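Local coordinates for protein RNA-dependent RNA polymerase (Dera Ghazi Khan orthonairovirus, PDB 6DX2) that probably replicates and transcribes the viral RNA genome as the full-length large protein, this piece being its OTU-type cysteine protease domain, a viral deubiquitinase, at residues 6-11 and 136-140; 64-68 and 107-112; 115-121 and 141-147. All blocks are in the same frame, centred on the assembly; numbering follows the deposited sequence.

Interaction 1 of 3, residues 6-11 and 136-140; sequences LDDINW and GLVST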
ATOM      1  N   LEU A   6       7.992  10.910 -12.079  1.00 52.32           N
ATOM      2  CA  LEU A   6       6.990  10.470 -11.121  1.00 48.93           C
ATOM      3  C   LEU A   6       6.851  11.447  -9.958  1.00 45.30           C
ATOM      4  O   LEU A   6       5.738  11.684  -9.487  1.00 53.65           O
ATOM      5  CB  LEU A   6       7.348   9.086 -10.621  1.00 51.42           C
ATOM      6  CG  LEU A   6       7.216   8.095 -11.766  1.00 51.45           C
ATOM      7  CD1 LEU A   6       7.302   6.750 -11.191  1.00 56.37           C
ATOM      8  CD2 LEU A   6       5.844   8.314 -12.427  1.00 55.26           C
ATOM      9  N   ASP A   7       7.965  12.059  -9.510  1.00 42.11           N
ATOM     10  CA  ASP A   7       7.876  12.985  -8.384  1.00 43.44           C
ATOM     11  C   ASP A   7       7.200  14.316  -8.756  1.00 49.62           C
ATOM     12  O   ASP A   7       6.977  15.135  -7.854  1.00 48.00           O
ATOM     13  CB  ASP A   7       9.264  13.248  -7.777  1.00 45.22           C
ATOM     14  CG  ASP A   7       9.686  12.147  -6.800  1.00 44.68           C
ATOM     15  OD1 ASP A   7       8.939  11.207  -6.702  1.00 42.96           O
ATOM     16  OD2 ASP A   7      10.715  12.244  -6.122  1.00 45.99           O
ATOM     17  N   ASP A   8       6.859  14.529 -10.031  1.00 45.98           N
ATOM     18  CA  ASP A   8       6.135  15.725 -10.464  1.00 51.25           C
ATOM     19  C   ASP A   8       4.670  15.459 -10.756  1.00 57.06           C
ATOM     20  O   ASP A   8       4.013  16.308 -11.357  1.00 51.77           O
ATOM     21  CB  ASP A   8       6.780  16.316 -11.700  1.00 57.97           C
ATOM     22  CG  ASP A   8       8.189  16.753 -11.456  1.00 65.06           C
ATOM     23  OD1 ASP A   8       8.438  17.444 -10.434  1.00 59.57           O
ATOM     24  OD2 ASP A   8       9.044  16.380 -12.282  1.00 65.43           O
ATOM     25  N   ILE A   9       4.159  14.281 -10.380  1.00 58.00           N
ATOM     26  CA  ILE A   9       2.746  13.982 -10.562  1.00 52.95           C
ATOM     27  C   ILE A   9       1.937  14.935  -9.704  1.00 49.78           C
ATOM     28  O   ILE A   9       2.370  15.336  -8.615  1.00 45.64           O
ATOM     29  CB  ILE A   9       2.439  12.521 -10.190  1.00 44.89           C
ATOM     30  CG1 ILE A   9       2.879  11.588 -11.308  1.00 51.24           C
ATOM     31  CG2 ILE A   9       0.923  12.265  -9.888  1.00 43.84           C
ATOM     32  CD1 ILE A   9       2.794  10.111 -10.906  1.00 44.55           C
ATOM     33  N   ASN A  10       0.731  15.254 -10.190  1.00 42.82           N
ATOM     34  CA  ASN A  10      -0.244  16.077  -9.480  1.00 55.63           C
ATOM     35  C   ASN A  10      -1.209  15.201  -8.667  1.00 53.23           C
ATOM     36  O   ASN A  10      -2.009  14.437  -9.219  1.00 53.74           O
ATOM     37  CB  ASN A  10      -0.977  16.958 -10.484  1.00 62.92           C
ATOM     38  CG  ASN A  10      -0.050  18.003 -11.112  1.00 67.88           C
ATOM     39  OD1 ASN A  10       1.038  18.288 -10.584  1.00 60.74           O
ATOM     40  ND2 ASN A  10      -0.475  18.576 -12.238  1.00 76.93           N
ATOM     41  N   TRP A  11      -1.137  15.322  -7.349  1.00 39.25           N
ATOM     42  CA  TRP A  11      -1.909  14.491  -6.435  1.00 38.06           C
ATOM     43  C   TRP A  11      -3.037  15.338  -5.861  1.00 38.52           C
ATOM     44  O   TRP A  11      -2.813  16.487  -5.481  1.00 42.63           O
ATOM     45  CB  TRP A  11      -1.020  13.965  -5.304  1.00 38.50           C
ATOM     46  CG  TRP A  11      -0.002  12.982  -5.789  1.00 37.91           C
ATOM     47  CD1 TRP A  11       1.323  13.191  -6.077  1.00 39.89           C
ATOM     48  CD2 TRP A  11      -0.257  11.612  -6.047  1.00 36.05           C
ATOM     49  NE1 TRP A  11       1.907  12.013  -6.474  1.00 37.97           N
ATOM     50  CE2 TRP A  11       0.959  11.019  -6.447  1.00 36.28           C
ATOM     51  CE3 TRP A  11      -1.388  10.829  -5.922  1.00 34.51           C
ATOM     52  CZ2 TRP A  11       1.063   9.673  -6.791  1.00 35.12           C
ATOM     53  CZ3 TRP A  11      -1.298   9.453  -6.239  1.00 35.64           C
ATOM     54  CH2 TRP A  11      -0.058   8.897  -6.676  1.00 34.29           C
ATOM     55  N   GLY A 136       4.376  12.076   1.255  1.00 33.18           N
ATOM     56  CA  GLY A 136       5.675  12.020   0.633  1.00 32.39           C
ATOM     57  C   GLY A 136       5.588  11.845  -0.874  1.00 35.24           C
ATOM     58  O   GLY A 136       4.527  11.829  -1.484  1.00 36.69           O
ATOM     59  N   LEU A 137       6.745  11.729  -1.486  1.00 33.29           N
ATOM     60  CA  LEU A 137       6.866  11.702  -2.940  1.00 32.19           C
ATOM     61  C   LEU A 137       6.934  10.276  -3.468  1.00 31.63           C
ATOM     62  O   LEU A 137       7.344   9.365  -2.748  1.00 33.71           O
ATOM     63  CB  LEU A 137       8.144  12.428  -3.375  1.00 33.54           C
ATOM     64  CG  LEU A 137       8.281  13.907  -2.944  1.00 36.66           C
ATOM     65  CD1 LEU A 137       9.706  14.423  -3.188  1.00 35.37           C
ATOM     66  CD2 LEU A 137       7.215  14.742  -3.667  1.00 42.04           C
ATOM     67  N   VAL A 138       6.613  10.089  -4.754  1.00 33.59           N
ATOM     68  CA  VAL A 138       6.666   8.733  -5.339  1.00 34.09           C
ATOM     69  C   VAL A 138       8.011   8.042  -5.081  1.00 35.99           C
ATOM     70  O   VAL A 138       8.060   6.878  -4.648  1.00 36.04           O
ATOM     71  CB  VAL A 138       6.356   8.760  -6.840  1.00 35.84           C
ATOM     72  CG1 VAL A 138       6.653   7.357  -7.478  1.00 36.03           C
ATOM     73  CG2 VAL A 138       4.926   9.150  -7.063  1.00 36.52           C
ATOM     74  N   SER A 139       9.116   8.759  -5.282  1.00 32.97           N
ATOM     75  CA  SER A 139      10.427   8.144  -5.169  1.00 37.62           C
ATOM     76  C   SER A 139      10.742   7.657  -3.768  1.00 37.21           C
ATOM     77  O   SER A 139      11.614   6.796  -3.623  1.00 42.61           O
ATOM     78  CB  SER A 139      11.514   9.110  -5.605  1.00 38.28           C
ATOM     79  OG  SER A 139      11.535  10.277  -4.811  1.00 38.44           O
ATOM     80  N   THR A 140      10.075   8.190  -2.727  1.00 31.05           N
ATOM     81  CA  THR A 140      10.320   7.716  -1.375  1.00 29.05           C
ATOM     82  C   THR A 140       9.246   6.763  -0.906  1.00 37.30           C
ATOM     83  O   THR A 140       9.361   6.233   0.188  1.00 38.72           O
ATOM     84  CB  THR A 140      10.405   8.926  -0.395  1.00 36.89           C
ATOM     85  OG1 THR A 140       9.191   9.690  -0.437  1.00 40.45           O
ATOM     86  CG2 THR A 140      11.511   9.872  -0.798  1.00 39.12           C
TER
HETATM   87  O   HOH W   1       5.147  12.429  -6.091  1.00 38.29           O
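Two loops meet here, each with a short 3-10 turn, and their backbones come closest where the CA atoms of Asp7 and Val138 lie 5.4 Å apart. In 6-11 the turn is closed by Ile9 N donating to Leu6 O at 3.2 Å; in 136-140, Thr140 N does the same to Leu137 O at 3.0 Å. Asp7 makes the polar link. Its CA-to-CB bond runs sideways, but the carboxylate reaches Ser139 with both oxygens: Ser139 N donates to Asp7 OD1 at 2.8 Å and Ser139 OG to Asp7 OD2 at 2.5 Å. One acidic side chain thus takes up a backbone NH and the hydroxyl of the same residue. Next to this pair Val138 points its side chain into the 6-11 loop, with CG1 3.7 Å from Leu6 CB and CG2 3.9 Å from Trp11 CZ2, at the edge of the indole. A water joins the loops a second time, accepting from Trp11 NE1 at 3.3 Å and from Val138 N at 3.1 Å. The small apolar cluster continues into the fold, since Val138 and Leu6 both touch Phe31, while the Trp11 ring makes a cation-pi contact with Lys132. The loop 136-140 leads from strand 127-133 into strand 142-147, whereas the loop 6-11 leads into the edge strand 12-13. The contact therefore lays the N-terminal arm across one side of the central sheet, an arrangement consistent with nairoviral OTU domains, in which extra N-terminal strands extend the sheet of the OTU fold.

Interaction 2 of 3, residues 64-68 and 107-112; sequences TIASF and ILSKAL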
ATOM      1  N   THR A  64       2.960  -4.438  13.565  1.00 35.56           N
ATOM      2  CA  THR A  64       3.044  -2.988  13.607  1.00 38.24           C
ATOM      3  C   THR A  64       1.697  -2.361  13.285  1.00 35.53           C
ATOM      4  O   THR A  64       1.238  -1.459  14.000  1.00 35.79           O
ATOM      5  CB  THR A  64       4.128  -2.521  12.635  1.00 37.45           C
ATOM      6  OG1 THR A  64       5.396  -2.964  13.136  1.00 37.69           O
ATOM      7  CG2 THR A  64       4.120  -1.023  12.579  1.00 42.77           C
ATOM      8  N   ILE A  65       1.016  -2.893  12.268  1.00 36.54           N
ATOM      9  CA  ILE A  65      -0.322  -2.405  11.933  1.00 36.90           C
ATOM     10  C   ILE A  65      -1.269  -2.626  13.105  1.00 34.22           C
ATOM     11  O   ILE A  65      -2.102  -1.771  13.446  1.00 36.55           O
ATOM     12  CB  ILE A  65      -0.836  -3.122  10.679  1.00 35.20           C
ATOM     13  CG1 ILE A  65      -0.015  -2.699   9.474  1.00 30.90           C
ATOM     14  CG2 ILE A  65      -2.351  -2.838  10.455  1.00 38.98           C
ATOM     15  CD1 ILE A  65      -0.337  -3.607   8.269  1.00 33.13           C
ATOM     16  N   ALA A  66      -1.163  -3.787  13.735  1.00 34.09           N
ATOM     17  CA  ALA A  66      -2.064  -4.094  14.814  1.00 34.96           C
ATOM     18  C   ALA A  66      -1.837  -3.137  15.982  1.00 38.07           C
ATOM     19  O   ALA A  66      -2.789  -2.715  16.627  1.00 41.32           O
ATOM     20  CB  ALA A  66      -1.883  -5.552  15.239  1.00 35.33           C
ATOM     21  N   SER A  67      -0.573  -2.778  16.254  1.00 42.67           N
ATOM     22  CA  SER A  67      -0.298  -1.878  17.367  1.00 48.61           C
ATOM     23  C   SER A  67      -0.883  -0.506  17.086  1.00 40.30           C
ATOM     24  O   SER A  67      -1.460   0.130  17.994  1.00 43.26           O
ATOM     25  CB  SER A  67       1.213  -1.773  17.633  1.00 44.97           C
ATOM     26  OG  SER A  67       1.827  -0.771  16.819  1.00 47.27           O
ATOM     27  N   PHE A  68      -0.768  -0.050  15.831  1.00 37.40           N
ATOM     28  CA  PHE A  68      -1.366   1.231  15.486  1.00 38.97           C
ATOM     29  C   PHE A  68      -2.884   1.176  15.659  1.00 41.83           C
ATOM     30  O   PHE A  68      -3.481   2.117  16.176  1.00 39.73           O
ATOM     31  CB  PHE A  68      -0.983   1.649  14.067  1.00 33.24           C
ATOM     32  CG  PHE A  68      -1.345   3.063  13.757  1.00 37.11           C
ATOM     33  CD1 PHE A  68      -0.465   4.103  14.041  1.00 36.17           C
ATOM     34  CD2 PHE A  68      -2.612   3.363  13.251  1.00 33.14           C
ATOM     35  CE1 PHE A  68      -0.813   5.419  13.778  1.00 37.79           C
ATOM     36  CE2 PHE A  68      -2.971   4.673  12.997  1.00 39.41           C
ATOM     37  CZ  PHE A  68      -2.056   5.703  13.238  1.00 38.87           C
ATOM     38  N   ILE A 107      -3.125   2.537   7.306  1.00 29.53           N
ATOM     39  CA  ILE A 107      -2.580   2.345   8.660  1.00 29.98           C
ATOM     40  C   ILE A 107      -1.058   2.313   8.633  1.00 29.91           C
ATOM     41  O   ILE A 107      -0.381   2.979   9.437  1.00 31.52           O
ATOM     42  CB  ILE A 107      -3.143   1.071   9.306  1.00 30.68           C
ATOM     43  CG1 ILE A 107      -4.633   1.221   9.596  1.00 29.37           C
ATOM     44  CG2 ILE A 107      -2.441   0.804  10.631  1.00 32.10           C
ATOM     45  CD1 ILE A 107      -5.352  -0.140  10.094  1.00 31.51           C
ATOM     46  N   LEU A 108      -0.484   1.529   7.714  1.00 31.13           N
ATOM     47  CA  LEU A 108       0.977   1.414   7.704  1.00 30.09           C
ATOM     48  C   LEU A 108       1.651   2.744   7.409  1.00 30.83           C
ATOM     49  O   LEU A 108       2.732   3.023   7.923  1.00 31.60           O
ATOM     50  CB  LEU A 108       1.421   0.374   6.645  1.00 34.46           C
ATOM     51  CG  LEU A 108       2.776  -0.226   6.949  1.00 37.71           C
ATOM     52  CD1 LEU A 108       2.985  -0.804   8.275  1.00 37.36           C
ATOM     53  CD2 LEU A 108       2.977  -1.352   5.882  1.00 44.21           C
ATOM     54  N   SER A 109       1.085   3.540   6.508  1.00 27.74           N
ATOM     55  CA  SER A 109       1.680   4.852   6.240  1.00 31.36           C
ATOM     56  C   SER A 109       1.768   5.688   7.509  1.00 34.24           C
ATOM     57  O   SER A 109       2.813   6.321   7.786  1.00 34.02           O
ATOM     58  CB  SER A 109       0.863   5.568   5.183  1.00 35.27           C
ATOM     59  OG  SER A 109      -0.386   6.009   5.648  1.00 45.33           O
ATOM     60  N   LYS A 110       0.698   5.680   8.318  1.00 31.29           N
ATOM     61  CA  LYS A 110       0.773   6.382   9.588  1.00 34.19           C
ATOM     62  C   LYS A 110       1.688   5.650  10.579  1.00 35.16           C
ATOM     63  O   LYS A 110       2.452   6.289  11.309  1.00 36.65           O
ATOM     64  CB  LYS A 110      -0.633   6.544  10.177  1.00 36.19           C
ATOM     65  CG  LYS A 110      -1.592   7.338   9.271  1.00 36.90           C
ATOM     66  CD  LYS A 110      -3.068   7.204   9.637  1.00 41.85           C
ATOM     67  CE  LYS A 110      -3.933   8.013   8.617  1.00 42.90           C
ATOM     68  NZ  LYS A 110      -5.303   8.328   9.156  1.00 53.29           N
ATOM     69  N   ALA A 111       1.631   4.315  10.624  1.00 31.17           N
ATOM     70  CA  ALA A 111       2.339   3.632  11.701  1.00 34.09           C
ATOM     71  C   ALA A 111       3.848   3.749  11.549  1.00 32.03           C
ATOM     72  O   ALA A 111       4.581   3.731  12.549  1.00 34.02           O
ATOM     73  CB  ALA A 111       1.902   2.168  11.754  1.00 34.56           C
ATOM     74  N   LEU A 112       4.342   3.804  10.299  1.00 31.59           N
ATOM     75  CA  LEU A 112       5.766   3.851  10.047  1.00 29.16           C
ATOM     76  C   LEU A 112       6.230   5.196   9.523  1.00 35.78           C
ATOM     77  O   LEU A 112       7.437   5.354   9.275  1.00 33.49           O
ATOM     78  CB  LEU A 112       6.145   2.731   9.031  1.00 30.96           C
ATOM     79  CG  LEU A 112       6.008   1.330   9.588  1.00 32.52           C
ATOM     80  CD1 LEU A 112       6.492   0.344   8.496  1.00 34.36           C
ATOM     81  CD2 LEU A 112       6.808   1.132  10.882  1.00 37.82           C
TER
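Thr64 opens the contact on helix 58-71: its CG2 lies 3.8 Å from Leu112 CD2 and 4.0 Å from Ala111 CB, while its OG1 turns back to Ser60 O in a weak hydrogen bond. Next comes Ile65, whose CA is 5.8 Å from the CA of Leu108. Its CB leaves sideways, yet CG2 meets Ile107 CG2 at 3.6 Å and CG1 meets Leu108 CD1 at 3.7 Å, and the same side chain also touches Phe44, Tyr89 and Met93. One turn on from Thr64, Phe68 again points at the partner helix, its CA 5.8 Å from the CA of Ala111. The Ala111 methyl packs on Phe68 CB at 3.7 Å; Phe68 CD2 lies 3.7 Å from Ile107 CG2 and CZ 3.5 Å from Lys110 CB, and Ile107 O sits over one face of the ring. Lys110 comes closest through CB, and the end of its chain leads away, NZ donating to Gln75 O. The axes pass 9.2 Å apart at 85°, so this is a nearly perpendicular, apolar helix crossing, joining helix 58-71 to helix 102-112 within the helical part of the OTU fold.

Interaction 3 of 3, residues 115-121 and 141-147; sequences TIILWEA and ALNLKLC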
ATOM      1  N   THR A 115       5.196   6.790   3.137  1.00 32.33           N
ATOM      2  CA  THR A 115       4.147   7.011   2.159  1.00 30.41           C
ATOM      3  C   THR A 115       3.999   5.730   1.375  1.00 27.88           C
ATOM      4  O   THR A 115       5.020   5.106   1.015  1.00 30.08           O
ATOM      5  CB  THR A 115       4.531   8.207   1.272  1.00 33.09           C
ATOM      6  OG1 THR A 115       4.453   9.398   2.090  1.00 33.97           O
ATOM      7  CG2 THR A 115       3.531   8.427   0.115  1.00 34.78           C
ATOM      8  N   ILE A 116       2.744   5.342   1.106  1.00 30.06           N
ATOM      9  CA  ILE A 116       2.451   4.128   0.370  1.00 29.64           C
ATOM     10  C   ILE A 116       1.519   4.481  -0.765  1.00 29.55           C
ATOM     11  O   ILE A 116       0.544   5.201  -0.556  1.00 31.65           O
ATOM     12  CB  ILE A 116       1.823   3.030   1.253  1.00 33.91           C
ATOM     13  CG1 ILE A 116       2.818   2.681   2.400  1.00 37.09           C
ATOM     14  CG2 ILE A 116       1.396   1.837   0.344  1.00 29.72           C
ATOM     15  CD1 ILE A 116       2.220   1.734   3.506  1.00 35.33           C
ATOM     16  N   ILE A 117       1.828   4.010  -1.970  1.00 29.28           N
ATOM     17  CA  ILE A 117       0.997   4.319  -3.128  1.00 30.45           C
ATOM     18  C   ILE A 117       0.480   3.022  -3.712  1.00 28.15           C
ATOM     19  O   ILE A 117       1.264   2.100  -3.972  1.00 31.25           O
ATOM     20  CB  ILE A 117       1.774   5.118  -4.183  1.00 28.25           C
ATOM     21  CG1 ILE A 117       2.250   6.405  -3.548  1.00 30.67           C
ATOM     22  CG2 ILE A 117       0.909   5.343  -5.462  1.00 29.89           C
ATOM     23  CD1 ILE A 117       3.212   7.225  -4.497  1.00 29.12           C
ATOM     24  N   LEU A 118      -0.836   2.947  -3.908  1.00 28.42           N
ATOM     25  CA  LEU A 118      -1.444   1.786  -4.537  1.00 31.45           C
ATOM     26  C   LEU A 118      -1.711   2.168  -5.975  1.00 29.56           C
ATOM     27  O   LEU A 118      -2.559   3.025  -6.249  1.00 32.21           O
ATOM     28  CB  LEU A 118      -2.734   1.354  -3.840  1.00 31.68           C
ATOM     29  CG  LEU A 118      -2.655   1.122  -2.325  1.00 38.02           C
ATOM     30  CD1 LEU A 118      -4.003   0.521  -1.736  1.00 38.18           C
ATOM     31  CD2 LEU A 118      -1.432   0.274  -1.969  1.00 38.68           C
ATOM     32  N   TRP A 119      -0.974   1.542  -6.907  1.00 27.03           N
ATOM     33  CA  TRP A 119      -1.168   1.803  -8.321  1.00 29.10           C
ATOM     34  C   TRP A 119      -2.052   0.678  -8.837  1.00 31.53           C
ATOM     35  O   TRP A 119      -1.596  -0.457  -9.010  1.00 34.18           O
ATOM     36  CB  TRP A 119       0.166   1.781  -9.064  1.00 30.61           C
ATOM     37  CG  TRP A 119       1.178   2.809  -8.586  1.00 29.27           C
ATOM     38  CD1 TRP A 119       2.166   2.623  -7.635  1.00 28.37           C
ATOM     39  CD2 TRP A 119       1.311   4.160  -9.044  1.00 31.23           C
ATOM     40  NE1 TRP A 119       2.924   3.757  -7.514  1.00 31.79           N
ATOM     41  CE2 TRP A 119       2.418   4.719  -8.360  1.00 32.43           C
ATOM     42  CE3 TRP A 119       0.616   4.942  -9.976  1.00 33.42           C
ATOM     43  CZ2 TRP A 119       2.814   6.036  -8.509  1.00 31.93           C
ATOM     44  CZ3 TRP A 119       1.041   6.289 -10.153  1.00 34.84           C
ATOM     45  CH2 TRP A 119       2.121   6.807  -9.431  1.00 34.43           C
ATOM     46  N   GLU A 120      -3.321   0.974  -9.089  1.00 35.90           N
ATOM     47  CA  GLU A 120      -4.202  -0.011  -9.692  1.00 37.04           C
ATOM     48  C   GLU A 120      -3.983  -0.005 -11.189  1.00 36.19           C
ATOM     49  O   GLU A 120      -4.158   1.026 -11.855  1.00 42.51           O
ATOM     50  CB  GLU A 120      -5.658   0.261  -9.331  1.00 39.01           C
ATOM     51  CG  GLU A 120      -5.961  -0.296  -7.923  1.00 57.17           C
ATOM     52  CD  GLU A 120      -7.231   0.246  -7.287  1.00 72.68           C
ATOM     53  OE1 GLU A 120      -7.127   0.925  -6.233  1.00 72.41           O
ATOM     54  OE2 GLU A 120      -8.328  -0.016  -7.834  1.00 78.15           O
ATOM     55  N   ALA A 121      -3.660  -1.206 -11.718  1.00 37.17           N
ATOM     56  CA  ALA A 121      -3.228  -1.411 -13.080  1.00 42.57           C
ATOM     57  C   ALA A 121      -4.164  -2.386 -13.764  1.00 46.61           C
ATOM     58  O   ALA A 121      -4.674  -3.328 -13.129  1.00 46.43           O
ATOM     59  CB  ALA A 121      -1.789  -1.982 -13.126  1.00 47.91           C
ATOM     60  N   ALA A 141       8.183   6.605  -1.670  1.00 27.86           N
ATOM     61  CA  ALA A 141       7.081   5.795  -1.224  1.00 30.35           C
ATOM     62  C   ALA A 141       7.383   4.313  -1.387  1.00 29.44           C
ATOM     63  O   ALA A 141       8.264   3.907  -2.164  1.00 32.73           O
ATOM     64  CB  ALA A 141       5.814   6.142  -2.031  1.00 30.65           C
ATOM     65  N   LEU A 142       6.573   3.523  -0.713  1.00 30.88           N
ATOM     66  CA  LEU A 142       6.397   2.113  -1.084  1.00 27.94           C
ATOM     67  C   LEU A 142       5.340   2.081  -2.176  1.00 29.54           C
ATOM     68  O   LEU A 142       4.149   2.288  -1.909  1.00 31.10           O
ATOM     69  CB  LEU A 142       6.002   1.242   0.094  1.00 29.67           C
ATOM     70  CG  LEU A 142       6.728   1.326   1.425  1.00 41.64           C
ATOM     71  CD1 LEU A 142       6.367   0.078   2.263  1.00 39.99           C
ATOM     72  CD2 LEU A 142       8.157   1.436   1.336  1.00 42.67           C
ATOM     73  N   ASN A 143       5.788   1.769  -3.378  1.00 27.69           N
ATOM     74  CA  ASN A 143       4.956   1.733  -4.569  1.00 28.34           C
ATOM     75  C   ASN A 143       4.503   0.307  -4.759  1.00 27.23           C
ATOM     76  O   ASN A 143       5.346  -0.559  -4.990  1.00 30.02           O
ATOM     77  CB  ASN A 143       5.748   2.223  -5.773  1.00 29.20           C
ATOM     78  CG  ASN A 143       6.014   3.707  -5.664  1.00 32.48           C
ATOM     79  OD1 ASN A 143       5.079   4.476  -5.777  1.00 33.14           O
ATOM     80  ND2 ASN A 143       7.211   4.090  -5.217  1.00 30.80           N
ATOM     81  N   LEU A 144       3.182   0.100  -4.765  1.00 27.71           N
ATOM     82  CA  LEU A 144       2.605  -1.237  -4.898  1.00 29.75           C
ATOM     83  C   LEU A 144       1.768  -1.275  -6.147  1.00 30.28           C
ATOM     84  O   LEU A 144       0.975  -0.347  -6.382  1.00 32.77           O
ATOM     85  CB  LEU A 144       1.693  -1.541  -3.663  1.00 28.20           C
ATOM     86  CG  LEU A 144       2.438  -1.512  -2.324  1.00 31.92           C
ATOM     87  CD1 LEU A 144       1.438  -1.851  -1.235  1.00 34.11           C
ATOM     88  CD2 LEU A 144       3.623  -2.521  -2.279  1.00 34.73           C
ATOM     89  N   LYS A 145       1.933  -2.345  -6.917  1.00 29.58           N
ATOM     90  CA  LYS A 145       1.135  -2.574  -8.098  1.00 31.11           C
ATOM     91  C   LYS A 145       0.017  -3.519  -7.744  1.00 35.41           C
ATOM     92  O   LYS A 145       0.263  -4.650  -7.295  1.00 34.42           O
ATOM     93  CB  LYS A 145       1.975  -3.156  -9.226  1.00 33.28           C
ATOM     94  CG  LYS A 145       1.219  -3.338 -10.543  1.00 37.60           C
ATOM     95  CD  LYS A 145       2.167  -3.859 -11.649  1.00 42.60           C
ATOM     96  CE  LYS A 145       2.325  -5.359 -11.542  1.00 55.55           C
ATOM     97  NZ  LYS A 145       3.405  -5.849 -12.443  1.00 56.98           N
ATOM     98  N   LEU A 146      -1.207  -3.090  -8.009  1.00 33.74           N
ATOM     99  CA  LEU A 146      -2.384  -3.937  -7.815  1.00 32.20           C
ATOM    100  C   LEU A 146      -2.870  -4.337  -9.175  1.00 34.26           C
ATOM    101  O   LEU A 146      -3.363  -3.494  -9.930  1.00 42.20           O
ATOM    102  CB  LEU A 146      -3.454  -3.119  -7.084  1.00 34.82           C
ATOM    103  CG  LEU A 146      -3.285  -3.010  -5.578  1.00 41.71           C
ATOM    104  CD1 LEU A 146      -1.933  -2.464  -5.127  1.00 45.74           C
ATOM    105  CD2 LEU A 146      -4.416  -2.102  -5.050  1.00 42.55           C
ATOM    106  N   CYS A 147      -2.760  -5.616  -9.484  1.00 35.67           N
ATOM    107  CA  CYS A 147      -3.078  -6.057 -10.837  1.00 43.43           C
ATOM    108  C   CYS A 147      -3.699  -7.439 -10.750  1.00 47.80           C
ATOM    109  O   CYS A 147      -3.107  -8.335 -10.151  1.00 51.55           O
ATOM    110  CB  CYS A 147      -1.818  -6.055 -11.712  1.00 46.29           C
ATOM    111  SG  CYS A 147      -2.184  -6.305 -13.486  1.00 62.70           S
TER
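Six backbone hydrogen bonds join these strands in an unbroken parallel ladder. Ile117 and Trp119 use both NH and CO, Thr115 its CO and Ala121 its NH: Leu142 N donates to Thr115 O (2.8 Å), Ile117 N to Leu142 O (2.9 Å), Leu144 N to Ile117 O (2.9 Å), Trp119 N to Leu144 O (2.8 Å), Leu146 N to Trp119 O (2.8 Å) and Ala121 N to Leu146 O (2.9 Å). A side-chain bond runs alongside, from Trp119 NE1 to Asn143 OD1 at 2.9 Å, while Asn143 ND2 holds Val138 O and Lys145 forms a salt bridge with Glu125. This is the parallel pair in the middle of the mixed OTU sheet, with antiparallel strand 127-133 on the other flank of 116-121. The axes differ by 28° in direction, the sheet twist, while paired CA atoms (Thr115-Ala141 to Ala121-Cys147) stay 4.6-5.2 Å apart. On one face, Leu118 CD2 packs on Leu144 CD1 at 3.6 Å, and Ile116 CG2 on Leu144 CD1 at 4.0 Å, under helices 42-52 and 102-112. On the other, Ile117 CD1 reaches Ala141 CB at 3.7 Å and the Trp119 ring meets those of Phe25 and Phe31.

Interaction 3 is the buried middle of the domain; interactions 1 and 2, both partly buried, meet it on different faces of the sheet. Interaction 1, about 12 Å away between centres, is in direct touch through Val138 O with Asn143 ND2 (3.0 Å) and Ile9 CD1 with Trp119 CH2 (3.7 Å). Interaction 2, about 17 Å away between centres, meets the Ile116 side through Leu108 CB and Ile116 CD1 (3.5 Å); helix 102-112 is followed in the chain by strand 116-121. All three have apolar packing, to which interaction 3 adds backbone hydrogen bonds and interaction 1 the Asp7 carboxylate and a water. Interactions 1 and 2 do not touch each other.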